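Local coordinates for uncharacterized protein VP1736 (Vibrio parahaemolyticus, PDB 3LXQ) that is of unknown function but carries a sulfatase-family domain of the alkaline phosphatase clan, an alpha/beta fold built round a mixed central sheet, at residues Q51-L56 with A428-L433; G83-L88 with K170-H175; L107-N112 with N273-S278; A151-S156 with K190-G195; N343-P348 with D375-M380. All coordinates share one frame; numbering follows the deposited sequence.

Contact 1 (Q51-L56 with A428-L433); sequences QKMLDL and AKANAL
The methyl of A430 packs against helix 50-61 beside M53 and L56. Its CB meets L56 CB at 3.7 Å, and the A430 methyl also has L56 CD1 nearby at 4.0 Å, so L56 touches with its stem and one branch. The same A430 CB also lies 3.8 Å from the backbone O of M53. M53, a selenomethionine, has CG anti to the backbone N (chi1 -171°), which carries its chain past A430 towards L433: M53 CG and L433 CB are 4.2 Å apart. The small alanine allows a close crossing of two helices, 50-61 near the start of the modelled chain and 422-441 near its end. The CA atoms of M53 and A430 approach to 4.8 Å, the short axes to 8.5 Å, and these run almost perpendicular, with a signed crossing angle of -98°. M48, from the loop just ahead of helix 50-61, packs on M53, A430 and L433 together.

Contacts with polar atoms are of the van der Waals kind: M53 CG sits 3.6 Å from A430 O, and its selenium follows at 3.8 Å from that same A430 O. Ionic and amide links are made to residues outside the two segments. K52 NZ forms a salt bridge with D426, one turn earlier on the second helix, whereas N431 ND2 bonds to S60 OG, further along the first.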
# COMPACT_ATOMS: atom_id res chain seq x y z
N GLN A 51 20.65 -15.49 11.46
CA GLN A 51 21.35 -14.39 12.12
C GLN A 51 21.83 -13.34 11.14
O GLN A 51 21.47 -12.17 11.27
CB GLN A 51 22.53 -14.93 12.93
CG GLN A 51 23.09 -13.92 13.91
CD GLN A 51 22.43 -14.00 15.28
OE1 GLN A 51 23.07 -14.35 16.27
NE2 GLN A 51 21.13 -13.69 15.33
N LYS A 52 22.65 -13.74 10.17
CA LYS A 52 23.13 -12.84 9.12
C LYS A 52 21.96 -12.12 8.41
O LYS A 52 21.99 -10.90 8.24
CB LYS A 52 24.01 -13.59 8.11
CG LYS A 52 24.52 -12.70 6.97
CD LYS A 52 25.44 -13.42 6.02
CE LYS A 52 25.74 -12.54 4.82
NZ LYS A 52 26.63 -13.20 3.83
N MSE A 53 20.94 -12.88 8.04
CA MSE A 53 19.75 -12.36 7.38
C MSE A 53 19.01 -11.31 8.23
O MSE A 53 18.79 -10.17 7.77
CB MSE A 53 18.84 -13.54 6.96
CG MSE A 53 17.67 -13.17 6.07
SE MSE A 53 16.09 -12.70 7.13
CE MSE A 53 15.51 -14.51 7.55
N LEU A 54 18.65 -11.68 9.46
CA LEU A 54 17.96 -10.75 10.35
C LEU A 54 18.75 -9.47 10.61
O LEU A 54 18.17 -8.38 10.69
CB LEU A 54 17.63 -11.40 11.70
CG LEU A 54 16.26 -12.05 11.94
CD1 LEU A 54 15.24 -11.65 10.87
CD2 LEU A 54 16.37 -13.55 12.05
N ASP A 55 20.07 -9.60 10.76
CA ASP A 55 20.90 -8.44 11.02
C ASP A 55 20.85 -7.46 9.87
O ASP A 55 20.69 -6.26 10.08
CB ASP A 55 22.35 -8.85 11.35
CG ASP A 55 22.48 -9.49 12.71
OD1 ASP A 55 21.51 -9.43 13.50
OD2 ASP A 55 23.55 -10.06 12.99
N LEU A 56 20.94 -7.98 8.64
CA LEU A 56 20.91 -7.14 7.47
C LEU A 56 19.53 -6.53 7.26
O LEU A 56 19.43 -5.40 6.77
CB LEU A 56 21.38 -7.90 6.22
CG LEU A 56 22.86 -8.29 6.21
CD1 LEU A 56 23.13 -9.28 5.09
CD2 LEU A 56 23.77 -7.05 6.09
N ALA A 428 20.03 -7.11 -0.38
CA ALA A 428 18.90 -7.45 -1.26
C ALA A 428 18.40 -8.86 -0.97
O ALA A 428 17.20 -9.07 -0.77
CB ALA A 428 19.32 -7.32 -2.72
N LYS A 429 19.33 -9.82 -0.96
CA LYS A 429 19.03 -11.23 -0.66
C LYS A 429 18.37 -11.36 0.72
O LYS A 429 17.33 -12.02 0.86
CB LYS A 429 20.31 -12.09 -0.78
CG LYS A 429 20.07 -13.60 -0.83
CD LYS A 429 21.37 -14.37 -1.13
CE LYS A 429 21.25 -15.85 -0.73
NZ LYS A 429 22.58 -16.56 -0.69
N ALA A 430 18.96 -10.72 1.72
CA ALA A 430 18.42 -10.75 3.08
C ALA A 430 16.96 -10.28 3.13
O ALA A 430 16.11 -10.91 3.77
CB ALA A 430 19.29 -9.92 4.01
N ASN A 431 16.66 -9.18 2.44
CA ASN A 431 15.30 -8.67 2.36
C ASN A 431 14.35 -9.52 1.50
O ASN A 431 13.16 -9.62 1.81
CB ASN A 431 15.31 -7.20 1.95
CG ASN A 431 15.69 -6.27 3.10
OD1 ASN A 431 14.90 -6.06 4.03
ND2 ASN A 431 16.88 -5.72 3.04
N ALA A 432 14.88 -10.14 0.45
CA ALA A 432 14.14 -11.11 -0.37
C ALA A 432 13.64 -12.30 0.44
O ALA A 432 12.58 -12.85 0.15
CB ALA A 432 15.03 -11.61 -1.52
N LEU A 433 14.42 -12.72 1.43
CA LEU A 433 14.15 -13.92 2.21
C LEU A 433 13.25 -13.70 3.41
O LEU A 433 12.68 -14.66 3.95
CB LEU A 433 15.46 -14.52 2.71
CG LEU A 433 16.43 -15.09 1.69
CD1 LEU A 433 17.75 -15.42 2.37
CD2 LEU A 433 15.84 -16.33 1.02

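Contact 2 (G83-L88 with K170-H175); sequences GKRKNL and KEQGYH
Y174 hands its phenol proton to the backbone carbonyl of K86, with OH and O 2.7 Å apart. The hydroxyl approaches off the C=O direction, with a C=O...OH angle of 145° and a 31° tilt from the carbonyl plane. Seen from the ring, the K86 oxygen lies at the edge, near the plane of the phenol. CG of Y174 is anti to its carbonyl carbon (chi1 -83°), an orientation that sends the ring across to the strand entrance at 83-88.

The backbone just before the tyrosine is shaped by a Schellman motif ending helix 165-171: G173, at positive phi, is its C-prime residue, G173 N reaches K170 O at 2.8 Å and Y174 N reaches L169 O. The chain then enters strand 175-180, parallel to strand 241-246, which in turn pairs with 87-93 in the mixed sheet.

Van der Waals contact adds R85, whose CB rests 3.4 Å from Y174 OH. The R85 guanidinium and the Q172 amide meet with perpendicular planes towards solvent, where Q172 is exposed, and R85 NH2 makes a weak hydrogen bond with G355 O. The Y174 side chain also packs against L169, P240 and I354.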
# COMPACT_ATOMS: atom_id res chain seq x y z
N GLY A 83 -0.85 15.19 19.27
CA GLY A 83 -2.17 15.68 19.69
C GLY A 83 -3.17 14.53 19.75
O GLY A 83 -2.80 13.37 19.59
N LYS A 84 -4.45 14.86 19.97
CA LYS A 84 -5.51 13.85 20.05
C LYS A 84 -5.46 12.98 18.80
O LYS A 84 -5.35 13.49 17.69
CB LYS A 84 -6.88 14.52 20.17
N ARG A 85 -5.54 11.66 19.00
CA ARG A 85 -5.42 10.68 17.90
C ARG A 85 -6.35 11.01 16.75
O ARG A 85 -7.53 11.30 16.96
CB ARG A 85 -5.69 9.24 18.38
CG ARG A 85 -5.58 9.00 19.87
CD ARG A 85 -5.33 7.55 20.21
NE ARG A 85 -3.89 7.24 20.21
CZ ARG A 85 -3.29 6.42 21.08
NH1 ARG A 85 -3.99 5.82 22.04
NH2 ARG A 85 -1.98 6.22 21.00
N LYS A 86 -5.83 10.97 15.53
CA LYS A 86 -6.66 11.25 14.36
C LYS A 86 -7.30 9.97 13.80
O LYS A 86 -6.80 8.86 13.99
CB LYS A 86 -5.85 11.95 13.27
CG LYS A 86 -5.48 13.39 13.57
CD LYS A 86 -4.46 13.87 12.54
CE LYS A 86 -3.92 15.26 12.85
NZ LYS A 86 -4.96 16.30 12.62
N ASN A 87 -8.43 10.14 13.10
CA ASN A 87 -9.01 9.06 12.30
C ASN A 87 -8.08 8.74 11.14
O ASN A 87 -7.31 9.61 10.69
CB ASN A 87 -10.38 9.48 11.76
CG ASN A 87 -11.37 9.89 12.84
OD1 ASN A 87 -11.55 9.20 13.84
ND2 ASN A 87 -12.03 11.02 12.61
N LEU A 88 -8.14 7.51 10.64
CA LEU A 88 -7.32 7.12 9.49
C LEU A 88 -8.12 6.47 8.36
O LEU A 88 -8.72 5.41 8.53
CB LEU A 88 -6.18 6.20 9.94
CG LEU A 88 -5.31 5.59 8.84
CD1 LEU A 88 -4.52 6.65 8.06
CD2 LEU A 88 -4.38 4.56 9.44
N LYS A 170 -7.58 -1.31 16.88
CA LYS A 170 -8.71 -1.88 17.63
C LYS A 170 -8.35 -2.04 19.10
O LYS A 170 -9.05 -1.53 19.98
CB LYS A 170 -9.14 -3.23 17.04
N GLU A 171 -7.25 -2.74 19.36
CA GLU A 171 -6.70 -2.87 20.71
C GLU A 171 -6.50 -1.50 21.39
O GLU A 171 -6.68 -1.37 22.60
CB GLU A 171 -5.41 -3.69 20.67
CG GLU A 171 -4.73 -3.89 22.03
CD GLU A 171 -4.18 -5.30 22.23
OE1 GLU A 171 -4.61 -5.97 23.19
OE2 GLU A 171 -3.32 -5.74 21.44
N GLN A 172 -6.17 -0.49 20.58
CA GLN A 172 -5.98 0.89 21.06
C GLN A 172 -7.27 1.71 21.16
O GLN A 172 -7.21 2.91 21.41
CB GLN A 172 -4.97 1.62 20.15
CG GLN A 172 -3.51 1.32 20.45
CD GLN A 172 -3.15 1.62 21.89
OE1 GLN A 172 -2.95 0.71 22.69
NE2 GLN A 172 -3.09 2.90 22.23
N GLY A 173 -8.42 1.07 20.96
CA GLY A 173 -9.73 1.73 21.14
C GLY A 173 -10.41 2.28 19.89
O GLY A 173 -11.39 3.02 19.99
N TYR A 174 -9.88 1.92 18.71
CA TYR A 174 -10.47 2.32 17.42
C TYR A 174 -11.57 1.37 16.94
O TYR A 174 -11.51 0.15 17.17
CB TYR A 174 -9.39 2.36 16.32
CG TYR A 174 -8.54 3.62 16.22
CD1 TYR A 174 -7.66 3.98 17.25
CD2 TYR A 174 -8.57 4.41 15.07
CE1 TYR A 174 -6.85 5.13 17.13
CE2 TYR A 174 -7.78 5.55 14.94
CZ TYR A 174 -6.92 5.90 15.97
OH TYR A 174 -6.16 7.03 15.86
N HIS A 175 -12.56 1.93 16.25
CA HIS A 175 -13.44 1.12 15.43
C HIS A 175 -12.70 0.89 14.13
O HIS A 175 -12.10 1.81 13.58
CB HIS A 175 -14.75 1.83 15.16
CG HIS A 175 -15.73 1.00 14.39
ND1 HIS A 175 -16.61 0.13 15.00
CD2 HIS A 175 -15.94 0.88 13.06
CE1 HIS A 175 -17.33 -0.48 14.07
NE2 HIS A 175 -16.94 -0.04 12.88

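Contact 3 (L107-N112 with N273-S278); sequences LPLTPN and NAVKYS
L109 and K276 bring their backbones together, CA to CA 5.0 Å, where the carbonyl of L109 points at the flank of helix 271-289. The evidence for a CA-H...O contact is a separation of 3.4 Å between K276 CA and L109 O, with 149° at the hydrogen. This is the polar part of the interface, and it is a weak one: L109 O is buried here and has no conventional partner in the model. The aliphatic stem of K276 also lies against the oxygen, K276 CB lying 3.7 Å and K276 CG 3.8 Å from L109 O. Beyond CG the lysine chain runs extended to NZ, which bonds to the backbone O of E262.

The apolar part centres on one branch of V275. CG1, anti to the backbone N (chi1 168°), meets both CB and CD2 of L109, each at 4.1 Å, and the two side chains cross at about a right angle. T110 adds its methyl, with CG2 4.2 Å from the same V275 CG1, while its hydroxyl turns to D114 and G102 N.

The chain reaches L109 through an inverse gamma turn centred on P108 and then starts helix 111-118. There the N-H of N112 bonds to D279 OD2, and T110 and P111 rest on the D279 side chain, so the first turn of helix 111-118 is tied to helix 271-289 just beyond K276.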
# COMPACT_ATOMS: atom_id res chain seq x y z
N LEU A 107 -0.37 9.40 -18.63
CA LEU A 107 -1.51 9.86 -19.44
C LEU A 107 -2.42 10.80 -18.65
O LEU A 107 -2.59 10.61 -17.44
CB LEU A 107 -2.28 8.65 -19.98
CG LEU A 107 -1.44 7.76 -20.91
CD1 LEU A 107 -2.04 6.37 -21.07
CD2 LEU A 107 -1.22 8.42 -22.28
N PRO A 108 -2.99 11.83 -19.32
CA PRO A 108 -3.81 12.82 -18.59
C PRO A 108 -5.14 12.23 -18.15
O PRO A 108 -6.20 12.60 -18.65
CB PRO A 108 -4.00 13.95 -19.61
CG PRO A 108 -3.85 13.30 -20.95
CD PRO A 108 -2.92 12.12 -20.77
N LEU A 109 -5.07 11.30 -17.20
CA LEU A 109 -6.23 10.52 -16.78
C LEU A 109 -6.73 10.83 -15.38
O LEU A 109 -7.78 10.33 -14.97
CB LEU A 109 -5.89 9.03 -16.87
CG LEU A 109 -6.51 8.11 -17.93
CD1 LEU A 109 -6.75 8.77 -19.29
CD2 LEU A 109 -5.64 6.85 -18.08
N THR A 110 -5.99 11.65 -14.64
CA THR A 110 -6.31 11.90 -13.23
C THR A 110 -6.35 13.37 -12.82
O THR A 110 -5.69 13.74 -11.85
CB THR A 110 -5.32 11.17 -12.28
OG1 THR A 110 -3.98 11.52 -12.64
CG2 THR A 110 -5.50 9.64 -12.32
N PRO A 111 -7.16 14.22 -13.52
CA PRO A 111 -7.14 15.65 -13.18
C PRO A 111 -7.58 15.99 -11.75
O PRO A 111 -7.02 16.93 -11.17
CB PRO A 111 -8.09 16.28 -14.21
CG PRO A 111 -8.94 15.16 -14.70
CD PRO A 111 -8.10 13.93 -14.62
N ASN A 112 -8.55 15.27 -11.18
CA ASN A 112 -8.93 15.49 -9.79
C ASN A 112 -7.80 15.15 -8.83
O ASN A 112 -7.52 15.93 -7.92
CB ASN A 112 -10.18 14.70 -9.41
CG ASN A 112 -11.44 15.24 -10.08
OD1 ASN A 112 -11.78 16.42 -9.97
ND2 ASN A 112 -12.15 14.36 -10.78
N ASN A 273 -10.48 4.96 -19.56
CA ASN A 273 -11.72 5.63 -19.17
C ASN A 273 -12.20 5.25 -17.78
O ASN A 273 -12.67 6.11 -17.02
CB ASN A 273 -12.83 5.37 -20.20
CG ASN A 273 -12.57 6.06 -21.54
OD1 ASN A 273 -11.99 7.14 -21.59
ND2 ASN A 273 -13.03 5.44 -22.61
N ALA A 274 -12.07 3.97 -17.43
CA ALA A 274 -12.38 3.50 -16.07
C ALA A 274 -11.51 4.18 -15.01
O ALA A 274 -12.00 4.56 -13.94
CB ALA A 274 -12.26 1.99 -15.98
N VAL A 275 -10.22 4.34 -15.32
CA VAL A 275 -9.32 5.13 -14.46
C VAL A 275 -9.84 6.57 -14.35
O VAL A 275 -10.01 7.10 -13.25
CB VAL A 275 -7.85 5.10 -14.96
CG1 VAL A 275 -6.99 6.16 -14.23
CG2 VAL A 275 -7.24 3.71 -14.78
N LYS A 276 -10.12 7.19 -15.50
CA LYS A 276 -10.64 8.56 -15.50
C LYS A 276 -11.97 8.67 -14.77
O LYS A 276 -12.20 9.65 -14.05
CB LYS A 276 -10.74 9.13 -16.92
CG LYS A 276 -11.00 10.64 -16.95
CD LYS A 276 -10.76 11.24 -18.32
CE LYS A 276 -10.74 12.77 -18.24
NZ LYS A 276 -10.84 13.42 -19.57
N TYR A 277 -12.85 7.67 -14.93
CA TYR A 277 -14.06 7.59 -14.11
C TYR A 277 -13.72 7.54 -12.62
O TYR A 277 -14.27 8.32 -11.84
CB TYR A 277 -14.99 6.41 -14.48
CG TYR A 277 -16.07 6.26 -13.43
CD1 TYR A 277 -17.16 7.12 -13.40
CD2 TYR A 277 -15.94 5.32 -12.40
CE1 TYR A 277 -18.12 7.03 -12.41
CE2 TYR A 277 -16.90 5.22 -11.40
CZ TYR A 277 -17.99 6.08 -11.41
OH TYR A 277 -18.95 5.99 -10.44
N SER A 278 -12.83 6.63 -12.23
CA SER A 278 -12.41 6.50 -10.83
C SER A 278 -11.84 7.80 -10.26
O SER A 278 -12.09 8.13 -9.10
CB SER A 278 -11.40 5.37 -10.66
OG SER A 278 -11.08 5.20 -9.29

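Contact 4 (A151-S156 with K190-G195); sequences AVVKLS and KTFFFG
The carbonyl oxygen of V152 is shared: it accepts a hydrogen bond from S158 OG, L155 N adds a weak bond at 3.3 Å, and F192 comes up obliquely, with CE1 3.5 Å from V152 O. The ring contact counts as van der Waals contact.

The stronger geometric case is for V153. Its CA stands 4.0 Å from the centroid of the F192 ring and 21° off the ring normal, over the face, which meets the criterion for a CH-pi interaction. F192 reaches this position with CG anti to the backbone N (chi1 -180°), projecting from the helix towards the loop. V152 CG2 touches the ring at F192 CZ, 3.8 Å away, while V153 CG1 meets the stem of F192 at CB, also at 3.8 Å. V134 of helix 133-141 packs on V153, and F144 on V152.

The loop presents these groups from a type I beta turn, A151 to K154, closed by K154 N to A151 O at 3.0 Å. The arrangement is thus a beta turn packed by CH-pi contact on helix 189-195, the helix preceding strand 200-202 of the central mixed sheet.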
# COMPACT_ATOMS: atom_id res chain seq x y z
N ALA A 151 0.51 -13.25 -1.23
CA ALA A 151 0.31 -12.41 -0.04
C ALA A 151 -0.40 -13.17 1.10
O ALA A 151 -1.19 -14.09 0.84
CB ALA A 151 -0.48 -11.18 -0.41
N VAL A 152 -0.14 -12.76 2.34
CA VAL A 152 -0.68 -13.41 3.53
C VAL A 152 -2.20 -13.32 3.65
O VAL A 152 -2.79 -13.99 4.50
CB VAL A 152 -0.04 -12.87 4.86
CG1 VAL A 152 1.48 -12.89 4.80
CG2 VAL A 152 -0.59 -11.49 5.21
N VAL A 153 -2.83 -12.50 2.81
CA VAL A 153 -4.31 -12.46 2.77
C VAL A 153 -4.84 -13.84 2.39
O VAL A 153 -5.94 -14.23 2.81
CB VAL A 153 -4.83 -11.41 1.76
CG1 VAL A 153 -6.37 -11.38 1.75
CG2 VAL A 153 -4.26 -10.02 2.07
N LYS A 154 -4.03 -14.59 1.64
CA LYS A 154 -4.42 -15.90 1.13
C LYS A 154 -3.66 -17.07 1.75
O LYS A 154 -3.85 -18.22 1.35
CB LYS A 154 -4.29 -15.94 -0.41
CG LYS A 154 -5.31 -15.09 -1.13
CD LYS A 154 -5.16 -15.17 -2.63
CE LYS A 154 -6.40 -14.60 -3.29
NZ LYS A 154 -6.24 -14.49 -4.77
N LEU A 155 -2.80 -16.80 2.73
CA LEU A 155 -2.03 -17.89 3.33
C LEU A 155 -2.72 -18.38 4.60
O LEU A 155 -3.34 -17.59 5.31
CB LEU A 155 -0.58 -17.49 3.56
CG LEU A 155 0.22 -17.16 2.29
CD1 LEU A 155 1.63 -16.74 2.65
CD2 LEU A 155 0.26 -18.34 1.30
N SER A 156 -2.64 -19.68 4.87
CA SER A 156 -3.42 -20.30 5.94
C SER A 156 -2.98 -19.92 7.36
O SER A 156 -3.82 -19.76 8.25
CB SER A 156 -3.46 -21.82 5.76
OG SER A 156 -2.15 -22.37 5.80
N LYS A 190 -12.52 -10.84 3.24
CA LYS A 190 -13.40 -10.82 4.41
C LYS A 190 -12.88 -11.70 5.54
O LYS A 190 -12.90 -11.30 6.70
CB LYS A 190 -14.83 -11.26 4.04
CG LYS A 190 -15.85 -10.90 5.11
CD LYS A 190 -16.92 -11.94 5.25
CE LYS A 190 -18.28 -11.34 4.99
NZ LYS A 190 -18.43 -11.06 3.53
N THR A 191 -12.44 -12.90 5.19
CA THR A 191 -11.93 -13.87 6.15
C THR A 191 -10.63 -13.38 6.78
O THR A 191 -10.46 -13.43 8.00
CB THR A 191 -11.75 -15.27 5.50
OG1 THR A 191 -13.03 -15.74 5.04
CG2 THR A 191 -11.18 -16.29 6.49
N PHE A 192 -9.71 -12.90 5.96
CA PHE A 192 -8.48 -12.31 6.49
C PHE A 192 -8.75 -11.09 7.36
O PHE A 192 -8.08 -10.90 8.37
CB PHE A 192 -7.52 -11.95 5.37
CG PHE A 192 -6.23 -11.34 5.85
CD1 PHE A 192 -5.21 -12.14 6.37
CD2 PHE A 192 -6.02 -9.96 5.76
CE1 PHE A 192 -4.00 -11.58 6.78
CE2 PHE A 192 -4.80 -9.40 6.17
CZ PHE A 192 -3.80 -10.21 6.69
N PHE A 193 -9.69 -10.24 6.95
CA PHE A 193 -9.92 -8.99 7.67
C PHE A 193 -10.61 -9.29 9.01
O PHE A 193 -10.18 -8.77 10.04
CB PHE A 193 -10.73 -7.99 6.84
CG PHE A 193 -9.98 -7.38 5.67
CD1 PHE A 193 -8.59 -7.24 5.68
CD2 PHE A 193 -10.68 -6.90 4.57
CE1 PHE A 193 -7.91 -6.65 4.60
CE2 PHE A 193 -10.02 -6.32 3.50
CZ PHE A 193 -8.62 -6.19 3.52
N PHE A 194 -11.64 -10.13 8.98
CA PHE A 194 -12.38 -10.55 10.18
C PHE A 194 -11.52 -11.32 11.18
O PHE A 194 -11.69 -11.16 12.39
CB PHE A 194 -13.61 -11.41 9.81
CG PHE A 194 -14.91 -10.65 9.77
CD1 PHE A 194 -14.94 -9.27 9.95
CD2 PHE A 194 -16.10 -11.32 9.51
CE1 PHE A 194 -16.14 -8.57 9.91
CE2 PHE A 194 -17.32 -10.64 9.46
CZ PHE A 194 -17.35 -9.25 9.66
N GLY A 195 -10.63 -12.16 10.68
CA GLY A 195 -9.70 -12.89 11.53
C GLY A 195 -8.59 -12.02 12.11
O GLY A 195 -7.90 -12.44 13.06

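Contact 5 (N343-P348 with D375-M380); sequences NIDMPP and DERAMM
D345 and R377 form an end-on, two-nitrogen salt bridge that joins the 3-10 turn 343-345, which leads into helix 346-353, to strand 377-382, an outermost strand of the five-stranded antiparallel sheet. Side chains do the bridging, since even the nearest CA pair, I344 and M379, is 9.3 Å apart.

The tight part is this ion pair. NH2 of R377 lies 2.9 Å from OD1 of D345, and R377 NH1 lies 3.0 Å from D345 OD2; both N-H...O angles are 170°. Each carboxylate oxygen uses its syn lone pair, and the carboxylate and guanidinium planes differ by 3°, so the two groups meet edge to edge as one nearly flat unit. R377 gets there by a bend at chi2 (89°), and Y388 packs against it. The carboxylate has other partners too: OD2 accepts from N342 N and OD1 from R365 N, so every oxygen has at least two donors. R365 also brings its NE close to R377 NH2.

The looser part is apolar, though equally buried. I344 crosses M379 at about a right angle, and the two touch by their ends alone, with F386 and Y388 also packing on the selenomethionine M379. I344 CD1 stands 4.1 Å from M379 CE and the same 4.1 Å from R377 NH2.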
# COMPACT_ATOMS: atom_id res chain seq x y z
N ASN A 343 4.98 0.93 -0.46
CA ASN A 343 3.70 1.00 0.25
C ASN A 343 3.73 0.37 1.66
O ASN A 343 2.93 0.75 2.51
CB ASN A 343 2.54 0.46 -0.60
CG ASN A 343 2.80 -0.90 -1.21
OD1 ASN A 343 3.87 -1.51 -1.04
ND2 ASN A 343 1.80 -1.40 -1.93
N ILE A 344 4.64 -0.57 1.92
CA ILE A 344 4.85 -1.08 3.29
C ILE A 344 5.42 -0.02 4.27
O ILE A 344 5.39 -0.24 5.49
CB ILE A 344 5.72 -2.36 3.34
CG1 ILE A 344 7.14 -2.08 2.85
CG2 ILE A 344 5.08 -3.51 2.54
CD1 ILE A 344 8.14 -3.10 3.32
N ASP A 345 5.90 1.11 3.76
CA ASP A 345 6.32 2.23 4.61
C ASP A 345 5.12 3.09 5.02
O ASP A 345 5.22 3.92 5.93
CB ASP A 345 7.35 3.13 3.91
CG ASP A 345 8.59 2.36 3.45
OD1 ASP A 345 9.01 1.45 4.18
OD2 ASP A 345 9.14 2.66 2.37
N MSE A 346 3.99 2.88 4.36
CA MSE A 346 2.84 3.70 4.65
C MSE A 346 2.23 3.43 6.04
O MSE A 346 1.98 4.38 6.77
CB MSE A 346 1.82 3.66 3.52
CG MSE A 346 2.34 4.27 2.23
SE MSE A 346 2.69 6.21 2.37
CE MSE A 346 4.59 6.18 2.89
N PRO A 347 2.05 2.15 6.42
CA PRO A 347 1.44 2.00 7.75
C PRO A 347 2.24 2.61 8.90
O PRO A 347 1.63 3.26 9.73
CB PRO A 347 1.27 0.49 7.93
CG PRO A 347 1.57 -0.13 6.63
CD PRO A 347 2.08 0.88 5.67
N PRO A 348 3.59 2.39 8.97
CA PRO A 348 4.37 3.09 10.02
C PRO A 348 4.29 4.62 9.92
O PRO A 348 4.21 5.31 10.95
CB PRO A 348 5.82 2.61 9.80
CG PRO A 348 5.77 1.62 8.66
CD PRO A 348 4.36 1.31 8.33
N ASP A 375 19.66 5.31 2.39
CA ASP A 375 18.63 4.43 2.93
C ASP A 375 17.33 4.37 2.10
O ASP A 375 16.48 3.48 2.31
CB ASP A 375 18.36 4.76 4.39
CG ASP A 375 19.57 4.47 5.28
OD1 ASP A 375 20.22 3.42 5.07
OD2 ASP A 375 19.86 5.30 6.16
N GLU A 376 17.17 5.28 1.14
CA GLU A 376 16.04 5.22 0.23
C GLU A 376 16.07 3.88 -0.49
O GLU A 376 17.13 3.45 -0.92
CB GLU A 376 16.10 6.34 -0.80
CG GLU A 376 15.98 7.71 -0.17
CD GLU A 376 15.88 8.82 -1.20
OE1 GLU A 376 15.64 8.52 -2.40
OE2 GLU A 376 16.04 9.99 -0.79
N ARG A 377 14.91 3.24 -0.60
CA ARG A 377 14.82 1.90 -1.23
C ARG A 377 13.39 1.50 -1.55
O ARG A 377 12.43 2.01 -0.94
CB ARG A 377 15.49 0.81 -0.36
CG ARG A 377 14.76 0.49 0.97
CD ARG A 377 13.69 -0.62 0.80
NE ARG A 377 12.92 -0.79 2.03
CZ ARG A 377 11.83 -0.09 2.37
NH1 ARG A 377 11.35 0.84 1.55
NH2 ARG A 377 11.22 -0.33 3.53
N ALA A 378 13.27 0.58 -2.49
CA ALA A 378 12.01 -0.07 -2.82
C ALA A 378 12.26 -1.55 -3.09
O ALA A 378 13.13 -1.92 -3.92
CB ALA A 378 11.36 0.59 -4.06
N MSE A 379 11.51 -2.38 -2.39
CA MSE A 379 11.47 -3.81 -2.69
C MSE A 379 10.31 -4.07 -3.64
O MSE A 379 9.22 -3.58 -3.42
CB MSE A 379 11.26 -4.63 -1.42
CG MSE A 379 12.10 -4.19 -0.25
SE MSE A 379 11.82 -5.53 1.15
CE MSE A 379 12.01 -4.35 2.73
N MSE A 380 10.54 -4.86 -4.67
CA MSE A 380 9.43 -5.27 -5.52
C MSE A 380 9.52 -6.71 -6.03
O MSE A 380 10.60 -7.20 -6.39
CB MSE A 380 9.12 -4.22 -6.61
CG MSE A 380 10.25 -3.83 -7.49
SE MSE A 380 10.28 -1.92 -7.98
CE MSE A 380 12.14 -1.70 -7.47

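Contact 5 lies deepest, its centre 9 Å from that of the chain, and alone has a salt bridge across its segments; contacts 1, 2 and 3 are centred 20 to 22 Å out. Depth and burial differ: contacts 1, 3 and 4 are buried and mainly apolar, while contact 2 is partly exposed and relies on a phenol-carbonyl bond. Contacts 2, 3 and 4, and segment 343-348 of contact 5, fall within the sulfatase range. Contacts 2 and 4 involve elements in or beside the mixed sheet (strand 87-93, helix 189-195), whereas contact 5 reaches the antiparallel sheet. Contact 1 encloses all others in sequence and touches contact 5, where N431 OD1 lies 3.6 Å from M379 CE.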